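Local coordinates for maltose-binding protein MalE1 (Thermotoga maritima, PDB 6DTU) that binds maltotetraose in a pocket of its periplasmic-binding-protein fold and probably delivers such maltodextrins for transport into the cell, at residues M337-A342 with E367-Q372. Residues are numbered along the deposited sequence; the frame is centred on the assembly and turned at random.
Sequences MAAVWA and ERIKAQ. With GLC (alpha-D-glucopyranose), chain C; GLC (alpha-D-glucopyranose), chain B.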
ATOM      1  N   MET A 337      -4.983  -4.566  13.583  1.00 15.99           N
ATOM      2  CA  MET A 337      -5.069  -4.707  12.133  1.00 15.29           C
ATOM      3  C   MET A 337      -4.416  -5.998  11.664  1.00 15.49           C
ATOM      4  O   MET A 337      -4.737  -6.487  10.580  1.00 16.67           O
ATOM      5  CB  MET A 337      -4.423  -3.497  11.457  1.00 16.66           C
ATOM      6  CG  MET A 337      -4.755  -3.336   9.971  1.00 19.50           C
ATOM      7  SD  MET A 337      -6.538  -3.110   9.746  1.00 19.55           S
ATOM      8  CE  MET A 337      -6.672  -3.376   7.980  1.00 19.09           C
ATOM      9  N   ALA A 338      -3.460  -6.535  12.432  1.00 17.02           N
ATOM     10  CA  ALA A 338      -2.792  -7.767  12.023  1.00 15.00           C
ATOM     11  C   ALA A 338      -3.788  -8.914  11.880  1.00 18.80           C
ATOM     12  O   ALA A 338      -3.577  -9.832  11.085  1.00 27.73           O
ATOM     13  CB  ALA A 338      -1.703  -8.140  13.035  1.00 19.81           C
ATOM     14  N   ALA A 339      -4.876  -8.873  12.639  1.00 20.07           N
ATOM     15  CA  ALA A 339      -5.898  -9.911  12.569  1.00 20.77           C
ATOM     16  C   ALA A 339      -6.807  -9.774  11.351  1.00 19.93           C
ATOM     17  O   ALA A 339      -7.674 -10.626  11.145  1.00 21.11           O
ATOM     18  CB  ALA A 339      -6.756  -9.879  13.835  1.00 22.96           C
ATOM     19  N   VAL A 340      -6.656  -8.731  10.547  1.00 18.80           N
ATOM     20  CA  VAL A 340      -7.674  -8.431   9.544  1.00 16.85           C
ATOM     21  C   VAL A 340      -7.351  -9.048   8.190  1.00 17.83           C
ATOM     22  O   VAL A 340      -8.215  -9.655   7.551  1.00 16.81           O
ATOM     23  CB  VAL A 340      -7.909  -6.903   9.458  1.00 18.20           C
ATOM     24  CG1 VAL A 340      -8.785  -6.563   8.244  1.00 15.09           C
ATOM     25  CG2 VAL A 340      -8.547  -6.390  10.750  1.00 17.79           C
ATOM     26  N   TRP A 341      -6.108  -8.890   7.723  1.00 14.90           N
ATOM     27  CA  TRP A 341      -5.791  -9.126   6.318  1.00 14.43           C
ATOM     28  C   TRP A 341      -6.025 -10.573   5.913  1.00 17.49           C
ATOM     29  O   TRP A 341      -6.618 -10.839   4.866  1.00 16.63           O
ATOM     30  CB  TRP A 341      -4.332  -8.757   6.066  1.00 13.70           C
ATOM     31  CG  TRP A 341      -3.977  -7.338   6.436  1.00 16.76           C
ATOM     32  CD1 TRP A 341      -3.224  -6.942   7.505  1.00 14.01           C
ATOM     33  CD2 TRP A 341      -4.327  -6.137   5.729  1.00 16.17           C
ATOM     34  NE1 TRP A 341      -3.079  -5.585   7.508  1.00 14.90           N
ATOM     35  CE2 TRP A 341      -3.742  -5.055   6.433  1.00 14.78           C
ATOM     36  CE3 TRP A 341      -5.075  -5.872   4.574  1.00 14.34           C
ATOM     37  CZ2 TRP A 341      -3.867  -3.735   6.018  1.00 15.94           C
ATOM     38  CZ3 TRP A 341      -5.203  -4.557   4.158  1.00 15.16           C
ATOM     39  CH2 TRP A 341      -4.616  -3.500   4.891  1.00 15.47           C
ATOM     40  N   ALA A 342      -5.493 -11.521   6.686  1.00 16.01           N
ATOM     41  CA  ALA A 342      -5.568 -12.923   6.277  1.00 17.68           C
ATOM     42  C   ALA A 342      -7.008 -13.433   6.254  1.00 15.93           C
ATOM     43  O   ALA A 342      -7.382 -14.191   5.355  1.00 17.27           O
ATOM     44  CB  ALA A 342      -4.682 -13.797   7.171  1.00 17.81           C
ATOM     45  N   GLU A 367     -16.186 -13.130  12.188  1.00 21.14           N
ATOM     46  CA  GLU A 367     -16.068 -13.960  13.386  1.00 25.11           C
ATOM     47  C   GLU A 367     -14.629 -14.405  13.608  1.00 23.12           C
ATOM     48  O   GLU A 367     -14.166 -14.487  14.754  1.00 20.34           O
ATOM     49  CB  GLU A 367     -16.972 -15.193  13.283  1.00 22.77           C
ATOM     50  CG  GLU A 367     -18.402 -14.902  12.855  1.00 26.22           C
ATOM     51  CD  GLU A 367     -19.333 -16.098  13.008  1.00 37.92           C
ATOM     52  OE1 GLU A 367     -20.530 -15.888  13.304  1.00 41.53           O
ATOM     53  OE2 GLU A 367     -18.876 -17.247  12.812  1.00 40.92           O
ATOM     54  N   ARG A 368     -13.898 -14.658  12.526  1.00 19.38           N
ATOM     55  CA  ARG A 368     -12.495 -15.014  12.664  1.00 21.14           C
ATOM     56  C   ARG A 368     -11.681 -13.843  13.192  1.00 21.41           C
ATOM     57  O   ARG A 368     -10.889 -14.009  14.121  1.00 20.68           O
ATOM     58  CB  ARG A 368     -11.946 -15.525  11.332  1.00 20.00           C
ATOM     59  CG  ARG A 368     -10.467 -15.816  11.337  1.00 22.54           C
ATOM     60  CD  ARG A 368      -9.995 -16.336   9.989  1.00 24.38           C
ATOM     61  NE  ARG A 368      -8.554 -16.176   9.806  1.00 25.65           N
ATOM     62  CZ  ARG A 368      -7.900 -16.584   8.728  1.00 23.49           C
ATOM     63  NH1 ARG A 368      -8.566 -17.176   7.749  1.00 22.75           N
ATOM     64  NH2 ARG A 368      -6.593 -16.401   8.627  1.00 27.26           N
ATOM     65  N   ILE A 369     -11.915 -12.643  12.659  1.00 18.72           N
ATOM     66  CA  ILE A 369     -11.163 -11.467  13.102  1.00 17.11           C
ATOM     67  C   ILE A 369     -11.433 -11.195  14.574  1.00 19.82           C
ATOM     68  O   ILE A 369     -10.508 -10.935  15.358  1.00 18.79           O
ATOM     69  CB  ILE A 369     -11.537 -10.252  12.243  1.00 17.19           C
ATOM     70  CG1 ILE A 369     -11.154 -10.506  10.783  1.00 16.41           C
ATOM     71  CG2 ILE A 369     -10.857  -9.009  12.774  1.00 18.19           C
ATOM     72  CD1 ILE A 369     -11.732  -9.476   9.817  1.00 19.97           C
ATOM     73  N   LYS A 370     -12.708 -11.247  14.967  1.00 18.98           N
ATOM     74  CA  LYS A 370     -13.088 -10.958  16.345  1.00 21.39           C
ATOM     75  C   LYS A 370     -12.465 -11.961  17.307  1.00 20.99           C
ATOM     76  O   LYS A 370     -11.905 -11.582  18.342  1.00 20.83           O
ATOM     77  CB  LYS A 370     -14.615 -10.981  16.480  1.00 20.75           C
ATOM     78  CG  LYS A 370     -15.326  -9.852  15.761  1.00 25.35           C
ATOM     79  CD  LYS A 370     -16.813  -9.833  16.038  1.00 29.74           C
ATOM     80  CE  LYS A 370     -17.089  -9.218  17.401  1.00 30.74           C
ATOM     81  NZ  LYS A 370     -16.735  -7.754  17.445  1.00 25.95           N
ATOM     82  N   ALA A 371     -12.531 -13.248  16.968  1.00 19.29           N
ATOM     83  CA  ALA A 371     -11.973 -14.259  17.858  1.00 23.85           C
ATOM     84  C   ALA A 371     -10.483 -14.036  18.055  1.00 24.08           C
ATOM     85  O   ALA A 371      -9.966 -14.150  19.172  1.00 28.86           O
ATOM     86  CB  ALA A 371     -12.272 -15.661  17.321  1.00 23.74           C
ATOM     87  N   GLN A 372      -9.780 -13.672  16.987  1.00 23.20           N
ATOM     88  CA  GLN A 372      -8.353 -13.433  17.105  1.00 23.73           C
ATOM     89  C   GLN A 372      -8.062 -12.181  17.929  1.00 22.50           C
ATOM     90  O   GLN A 372      -7.134 -12.186  18.737  1.00 25.83           O
ATOM     91  CB  GLN A 372      -7.731 -13.427  15.712  1.00 26.70           C
ATOM     92  CG  GLN A 372      -7.422 -14.850  15.150  1.00 32.82           C
ATOM     93  CD  GLN A 372      -8.640 -15.779  14.937  1.00 36.28           C
ATOM     94  OE1 GLN A 372      -9.633 -15.727  15.653  1.00 37.15           O
ATOM     95  NE2 GLN A 372      -8.532 -16.659  13.945  1.00 38.96           N
TER
HETATM   96  C1  GLC C   3      -1.038  -3.848   2.815  1.00 13.65           C
HETATM   97  C2  GLC C   3      -0.481  -3.746   4.179  1.00 12.84           C
HETATM   98  C3  GLC C   3       0.283  -4.976   4.561  1.00 13.47           C
HETATM   99  C4  GLC C   3      -0.560  -6.189   4.510  1.00 14.09           C
HETATM  100  C5  GLC C   3      -1.166  -6.372   3.096  1.00 14.09           C
HETATM  101  C6  GLC C   3      -2.098  -7.422   3.050  1.00 12.87           C
HETATM  102  O2  GLC C   3       0.425  -2.607   4.226  1.00 14.74           O
HETATM  103  O3  GLC C   3       0.819  -4.815   5.913  1.00 14.87           O
HETATM  104  O4  GLC C   3       0.289  -7.332   4.807  1.00 14.08           O
HETATM  105  O5  GLC C   3      -1.897  -5.047   2.713  1.00 13.14           O
HETATM  106  O6  GLC C   3      -2.553  -7.547   1.719  1.00 17.47           O
HETATM  107  C1  GLC B   4       0.081  -7.876   6.094  1.00 15.45           C
HETATM  108  C2  GLC B   4       1.389  -8.291   6.640  1.00 14.03           C
HETATM  109  C3  GLC B   4       1.924  -9.461   5.906  1.00 15.58           C
HETATM  110  C4  GLC B   4       0.976 -10.619   5.913  1.00 18.96           C
HETATM  111  C5  GLC B   4      -0.356 -10.240   5.226  1.00 15.97           C
HETATM  112  C6  GLC B   4      -1.343 -11.283   5.247  1.00 20.45           C
HETATM  113  O2  GLC B   4       2.340  -7.145   6.516  1.00 16.85           O
HETATM  114  O3  GLC B   4       3.178  -9.842   6.556  1.00 18.17           O
HETATM  115  O4  GLC B   4       1.576 -11.722   5.217  1.00 21.96           O
HETATM  116  O5  GLC B   4      -0.869  -9.011   6.010  1.00 18.28           O
HETATM  117  O6  GLC B   4      -1.633 -11.619   6.584  1.00 23.61           O
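Ile369 meets Ala339 and Val340 through apolar contacts. Ile369 CG2 comes within 4.0 Å of Val340 CG2. The same Ile369 CG2 lies 4.3 Å from Ala339 CB. With chi1 at -62°, Ile369 CG1 sits beside its own backbone N and packs against the Ala339 carbonyl, 3.5 Å from Ala339 O. Ala339 CB also touches Gln372 CB at 4.1 Å. Val169 and Phe170 of strand 168-173 touch Val340, and Ile182 touches Ile369. Arg368 adds a van der Waals contact; no hydrogen bond joins the two segments. Its extended chain lays one guanidinium face over Ala342 C, and Arg368 NH2 sits 3.5 Å from Ala342 CB. Arg368 NH1 forms a salt bridge with Asp346 on helix 341-352. In this periplasmic-binding-protein fold, the C-terminal helix 358-374 backs residues 337-342, whose Trp341 and Ala342 belong to the sugar pocket. Trp341 points away from residues 367-372, and its indole lies against the bound sugar. One ring face carries Met337 CE; the opposite face lies against the chain C glucose, whose C4 is 3.8 Å above the indole plane, toward the rim. An alanine in place of Trp341 would probably leave that glucose without its aromatic surface and open a gap beside Met337 CE. Phe260 also meets the indole, their planes at about 55°.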